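Local structure of colicin-D (Escherichia coli, 5ZNM) at residues Ala11-Ala14 and Lys15-Phe19; Tyr30-Glu33 and Met34-Arg37; Thr221-Gly224 and Asn225-Pro228. The protein is a plasmid-encoded toxin that kills E. coli and close relatives by blocking protein synthesis, its central domain and C-terminal tRNase domain making up this chain. All blocks are in the same frame, centred on the assembly; numbering follows the deposited sequence.

Contact 1 (Ala11-Ala14 and Lys15-Phe19); sequences AEKA and KAELF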
# COMPACT_ATOMS: atom_id res chain seq x y z
N ALA A 11 -18.76 -17.79 14.70
CA ALA A 11 -17.98 -16.62 14.30
C ALA A 11 -18.54 -15.36 14.92
O ALA A 11 -17.78 -14.48 15.36
CB ALA A 11 -17.97 -16.49 12.77
N GLU A 12 -19.87 -15.24 14.94
CA GLU A 12 -20.49 -14.04 15.48
C GLU A 12 -20.25 -13.91 16.98
O GLU A 12 -20.00 -12.81 17.48
CB GLU A 12 -21.99 -14.06 15.18
CG GLU A 12 -22.67 -12.73 15.45
CD GLU A 12 -21.96 -11.56 14.77
OE1 GLU A 12 -21.90 -11.54 13.51
OE2 GLU A 12 -21.45 -10.67 15.49
N LYS A 13 -20.30 -15.03 17.71
CA LYS A 13 -20.00 -14.97 19.14
C LYS A 13 -18.56 -14.54 19.37
O LYS A 13 -18.29 -13.64 20.18
CB LYS A 13 -20.28 -16.31 19.81
CG LYS A 13 -19.83 -16.36 21.28
CD LYS A 13 -20.30 -17.64 21.99
CE LYS A 13 -19.64 -17.75 23.37
NZ LYS A 13 -20.33 -18.71 24.26
N ALA A 14 -17.61 -15.17 18.66
CA ALA A 14 -16.20 -14.84 18.84
C ALA A 14 -15.92 -13.38 18.48
O ALA A 14 -15.15 -12.69 19.16
CB ALA A 14 -15.32 -15.77 17.99
N LYS A 15 -16.53 -12.89 17.40
CA LYS A 15 -16.34 -11.50 16.99
C LYS A 15 -16.90 -10.53 18.03
O LYS A 15 -16.25 -9.53 18.38
CB LYS A 15 -17.00 -11.27 15.63
CG LYS A 15 -17.06 -9.83 15.16
CD LYS A 15 -17.98 -9.75 13.96
CE LYS A 15 -17.99 -8.39 13.31
NZ LYS A 15 -19.15 -8.28 12.37
N ALA A 16 -18.10 -10.81 18.54
CA ALA A 16 -18.69 -9.95 19.56
C ALA A 16 -17.84 -9.91 20.82
O ALA A 16 -17.67 -8.84 21.42
CB ALA A 16 -20.11 -10.40 19.90
N GLU A 17 -17.29 -11.06 21.23
CA GLU A 17 -16.46 -11.10 22.43
C GLU A 17 -15.14 -10.35 22.23
O GLU A 17 -14.69 -9.64 23.14
CB GLU A 17 -16.19 -12.55 22.83
CG GLU A 17 -17.40 -13.22 23.44
CD GLU A 17 -17.15 -14.67 23.82
OE1 GLU A 17 -16.21 -15.28 23.28
OE2 GLU A 17 -17.91 -15.19 24.67
N LEU A 18 -14.50 -10.52 21.07
CA LEU A 18 -13.27 -9.78 20.79
C LEU A 18 -13.54 -8.29 20.70
O LEU A 18 -12.78 -7.47 21.23
CB LEU A 18 -12.63 -10.26 19.48
CG LEU A 18 -11.84 -11.55 19.51
CD1 LEU A 18 -11.58 -12.05 18.10
CD2 LEU A 18 -10.53 -11.34 20.25
N PHE A 19 -14.60 -7.92 19.97
CA PHE A 19 -14.95 -6.52 19.83
C PHE A 19 -15.25 -5.90 21.19
O PHE A 19 -14.86 -4.76 21.46
CB PHE A 19 -16.15 -6.34 18.92
CG PHE A 19 -15.83 -6.36 17.43
CD1 PHE A 19 -14.69 -7.00 16.94
CD2 PHE A 19 -16.70 -5.76 16.53
CE1 PHE A 19 -14.43 -7.01 15.59
CE2 PHE A 19 -16.45 -5.79 15.16
CZ PHE A 19 -15.30 -6.39 14.69
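A11 and K15 open a run of four i to i+4 backbone bonds in the middle of the alpha-helix 3-22: K15 N to A11 O at 2.9 Å, then A16 to E12, E17 to K13 and L18 to A14. All four are close to straight, with N-H...O angles of 159° to 165°, and the eight residues A11 to L18 make just over two regular turns. On the exposed side the acidic and basic chains approach without forming salt bridges. E17 has CG beside its backbone N (chi1 -74°), which lays CG against K13 O at 3.4 Å and carries the carboxylate across to the K13 chain, where OE2 meets CE at 3.4 Å. The K13 ammonium itself stays farther off, NZ lying 4.3 Å from E17 OE2. E12 bends at chi2 and swings its carboxylate back toward K15, but OE1 stops 4.4 Å from K15 NZ; NZ is hydrogen-bonded to Q26 OE1. On another side A11 O also accepts from Q227 of the second subunit, and L18 packs on G224 of that subunit, placing this helix at the dimer interface. K15 runs extended, and its methylene CG sits over the centre of the F19 ring, 3.8 Å above the plane.

Contact 2 (Tyr30-Glu33 and Met34-Arg37); sequences YTQE and MMER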
# COMPACT_ATOMS: atom_id res chain seq x y z
N TYR A 30 -24.82 3.53 6.17
CA TYR A 30 -24.97 4.97 6.19
C TYR A 30 -26.18 5.35 5.36
O TYR A 30 -26.24 5.04 4.16
CB TYR A 30 -23.70 5.66 5.66
CG TYR A 30 -22.53 5.44 6.58
CD1 TYR A 30 -21.77 4.28 6.50
CD2 TYR A 30 -22.20 6.39 7.55
CE1 TYR A 30 -20.71 4.06 7.36
CE2 TYR A 30 -21.13 6.18 8.42
CZ TYR A 30 -20.39 5.02 8.32
OH TYR A 30 -19.34 4.83 9.18
N THR A 31 -27.14 6.00 6.00
CA THR A 31 -28.11 6.74 5.23
C THR A 31 -27.41 7.89 4.52
O THR A 31 -26.29 8.29 4.85
CB THR A 31 -29.23 7.25 6.12
OG1 THR A 31 -28.69 8.17 7.08
CG2 THR A 31 -29.89 6.08 6.87
N GLN A 32 -28.08 8.38 3.47
CA GLN A 32 -27.70 9.62 2.82
C GLN A 32 -27.37 10.71 3.85
O GLN A 32 -26.26 11.26 3.87
CB GLN A 32 -28.87 10.03 1.92
CG GLN A 32 -28.64 11.21 1.05
CD GLN A 32 -27.80 10.87 -0.13
OE1 GLN A 32 -27.86 9.77 -0.67
NE2 GLN A 32 -26.98 11.81 -0.53
N GLU A 33 -28.34 10.99 4.72
CA GLU A 33 -28.21 12.02 5.75
C GLU A 33 -26.98 11.80 6.62
O GLU A 33 -26.24 12.75 6.93
CB GLU A 33 -29.47 12.05 6.63
CG GLU A 33 -30.80 12.05 5.89
CD GLU A 33 -31.33 10.64 5.61
OE1 GLU A 33 -32.07 10.10 6.44
OE2 GLU A 33 -31.01 10.09 4.55
N MET A 34 -26.76 10.56 7.07
CA MET A 34 -25.59 10.26 7.88
C MET A 34 -24.31 10.58 7.12
O MET A 34 -23.38 11.19 7.67
CB MET A 34 -25.57 8.79 8.29
CG MET A 34 -26.58 8.42 9.37
SD MET A 34 -26.63 6.64 9.59
CE MET A 34 -25.02 6.31 10.29
N MET A 35 -24.24 10.14 5.87
CA MET A 35 -23.01 10.30 5.10
C MET A 35 -22.67 11.77 4.92
O MET A 35 -21.49 12.16 4.98
CB MET A 35 -23.16 9.58 3.75
CG MET A 35 -21.98 9.82 2.84
SD MET A 35 -22.41 9.54 1.12
CE MET A 35 -23.73 10.73 0.90
N GLU A 36 -23.69 12.60 4.72
CA GLU A 36 -23.48 14.04 4.60
C GLU A 36 -22.94 14.62 5.90
O GLU A 36 -22.01 15.44 5.88
CB GLU A 36 -24.79 14.71 4.22
CG GLU A 36 -25.36 14.26 2.90
CD GLU A 36 -26.09 15.37 2.19
OE1 GLU A 36 -27.33 15.26 2.04
OE2 GLU A 36 -25.43 16.35 1.80
N ARG A 37 -23.53 14.24 7.04
CA ARG A 37 -23.05 14.78 8.31
C ARG A 37 -21.63 14.30 8.58
O ARG A 37 -20.79 15.07 9.08
CB ARG A 37 -23.99 14.38 9.44
CG ARG A 37 -25.41 14.92 9.28
CD ARG A 37 -26.26 14.72 10.53
NE ARG A 37 -26.58 13.33 10.79
CZ ARG A 37 -27.79 12.80 10.63
NH1 ARG A 37 -28.80 13.55 10.20
NH2 ARG A 37 -27.99 11.52 10.90
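T31 and M34 form a capping box at the start of helix 32-42. T31 stands at the N-cap, and its OG1 accepts from M34 N at 3.1 Å with an N-H...O angle of 160°. The torsion that makes this possible is chi1 of 63°, which holds OG1 between the backbone N and the carbonyl carbon and turns it back over the first turn. A weak bond runs the other way: T31 N points at M34 SD, 3.7 Å off. The M34 side chain thus crosses T31 at about a right angle, with CG only 3.1 Å from T31 OG1. Beyond the cap, regular helical bonds follow from M35 N to T31 O, E36 N to Q32 O and R37 N to E33 O.

Among the apolar contacts, M34 bends at chi3 (68°) and brings its methyl CE to Y30 CD2 at 3.9 Å, the two side chains crossing nearly at right angles; Y30 CB also lies 4.4 Å from M35 CB. Separately, Q32 and M35 run side by side in the same direction, the amide nitrogen Q32 NE2 lying 3.7 Å from the M35 methyl CE.

The charged groups make no salt bridge between the segments. E33 O lies over one face of the R37 guanidinium, offset toward the rim, while NH1 passes E33 CB at 3.9 Å.

Both ends of the contact are tied to the loop between strands 186-187 and 194-198: Y30 OH bonds to G192 O and R37 NE to A190 O. The Y30 ring also packs on P213 and V214, just past strand 207-212 of the same mixed sheet.

Contact 3 (Thr221-Gly224 and Asn225-Pro228); sequences TDTG and NHQP. With SO4 (sulfate ion), chain D.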
# COMPACT_ATOMS: atom_id res chain seq x y z
N THR A 221 -15.03 5.38 -6.39
CA THR A 221 -15.66 6.26 -7.36
C THR A 221 -17.15 6.38 -7.09
O THR A 221 -17.82 5.39 -6.77
CB THR A 221 -15.41 5.75 -8.78
OG1 THR A 221 -14.05 5.32 -8.89
CG2 THR A 221 -15.68 6.84 -9.78
N ASP A 222 -17.68 7.60 -7.18
CA ASP A 222 -19.07 7.88 -6.80
C ASP A 222 -19.99 7.36 -7.91
O ASP A 222 -20.50 8.11 -8.74
CB ASP A 222 -19.27 9.37 -6.55
CG ASP A 222 -20.64 9.69 -5.96
OD1 ASP A 222 -21.50 8.78 -5.89
OD2 ASP A 222 -20.87 10.86 -5.58
N THR A 223 -20.20 6.05 -7.91
CA THR A 223 -21.02 5.40 -8.92
C THR A 223 -22.08 4.54 -8.25
O THR A 223 -22.13 4.40 -7.02
CB THR A 223 -20.17 4.52 -9.87
OG1 THR A 223 -19.64 3.40 -9.15
CG2 THR A 223 -19.03 5.31 -10.48
N GLY A 224 -22.93 3.96 -9.09
CA GLY A 224 -23.92 3.02 -8.62
C GLY A 224 -23.36 1.72 -8.11
O GLY A 224 -24.12 0.92 -7.56
N ASN A 225 -22.05 1.50 -8.25
CA ASN A 225 -21.49 0.24 -7.77
C ASN A 225 -21.22 0.25 -6.27
O ASN A 225 -20.83 -0.79 -5.72
CB ASN A 225 -20.20 -0.09 -8.53
CG ASN A 225 -20.44 -0.26 -10.01
OD1 ASN A 225 -21.57 -0.48 -10.43
ND2 ASN A 225 -19.38 -0.15 -10.81
N HIS A 226 -21.42 1.38 -5.59
CA HIS A 226 -21.08 1.53 -4.18
C HIS A 226 -22.26 2.11 -3.43
O HIS A 226 -23.06 2.86 -3.99
CB HIS A 226 -19.86 2.45 -3.97
CG HIS A 226 -18.66 2.06 -4.77
ND1 HIS A 226 -17.89 0.97 -4.45
CD2 HIS A 226 -18.10 2.60 -5.88
CE1 HIS A 226 -16.91 0.85 -5.33
NE2 HIS A 226 -17.01 1.83 -6.20
N GLN A 227 -22.35 1.78 -2.16
CA GLN A 227 -23.35 2.34 -1.27
C GLN A 227 -22.76 3.52 -0.52
O GLN A 227 -21.54 3.71 -0.50
CB GLN A 227 -23.83 1.25 -0.30
CG GLN A 227 -24.40 0.04 -1.04
CD GLN A 227 -25.40 -0.74 -0.19
OE1 GLN A 227 -26.27 -0.16 0.44
NE2 GLN A 227 -25.26 -2.06 -0.17
N PRO A 228 -23.58 4.38 0.10
CA PRO A 228 -23.04 5.59 0.73
C PRO A 228 -22.12 5.26 1.90
O PRO A 228 -22.45 4.45 2.77
CB PRO A 228 -24.29 6.35 1.19
CG PRO A 228 -25.42 5.79 0.30
CD PRO A 228 -25.06 4.36 0.10
S SO4 D . -13.91 1.74 -8.24
O1 SO4 D . -15.24 1.22 -8.54
O2 SO4 D . -13.63 2.85 -9.15
O3 SO4 D . -13.87 2.22 -6.85
O4 SO4 D . -12.89 0.71 -8.44
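H226 NE2 and T221 hold a sulfate ion, probably from the crystallisation liquor, at the surface of the loop between strands 207-212 and 243-244. H226 NE2 donates to sulfate O1 at 3.0 Å and more weakly to O3. The T221 hydroxyl donates to O2 at an unusually short, hence doubtful, 2.5 Å, and T221 N adds a weak bond to O3. The sulfate meets the imidazole at its edge, its sulfur in the ring plane. T221 O also lies near that plane, 2.9 Å from H226 CD2. Between the two sulfate-binding residues the chain turns back through a type I beta turn from T223 to H226, closed by a weak bond from H226 N to T223 O at 3.4 Å. Within it lies an ST turn: T223 OG1, placed between backbone N and carbonyl carbon (chi1 67°), accepts from N225 N at 3.2 Å. The preceding D222 centres an inverse gamma turn. Side chains of the turn reach the second subunit: N225 ND2 bonds to its I142 O, and H226 ND1 to its D268 OD2. With NE2 donating to sulfate and ND1 bonded to a carboxylate, H226 lies between two anions, which in this crystal would probably favour a protonated imidazole.

In the fold
Contacts 1, 2 and 3 come in that order along the chain. Contact 1 lies within helix 3-22 and contact 2 at the start of the next helix, 32-42, their centres about 27 Å apart. Contact 3 follows much later, in the loop after strand 207-212, yet its centre is only about 14 Å from that of contact 2, and the two touch where Y30 and M35 pack on P228. Contacts 1 and 3 do not meet within one chain, their nearest atoms being about 15 Å apart. Across the dimer they do: the helix of contact 1 packs against the contact 3 loop of the second subunit, A14 on its Q227, so the N-terminal helix and this loop together join the two copies.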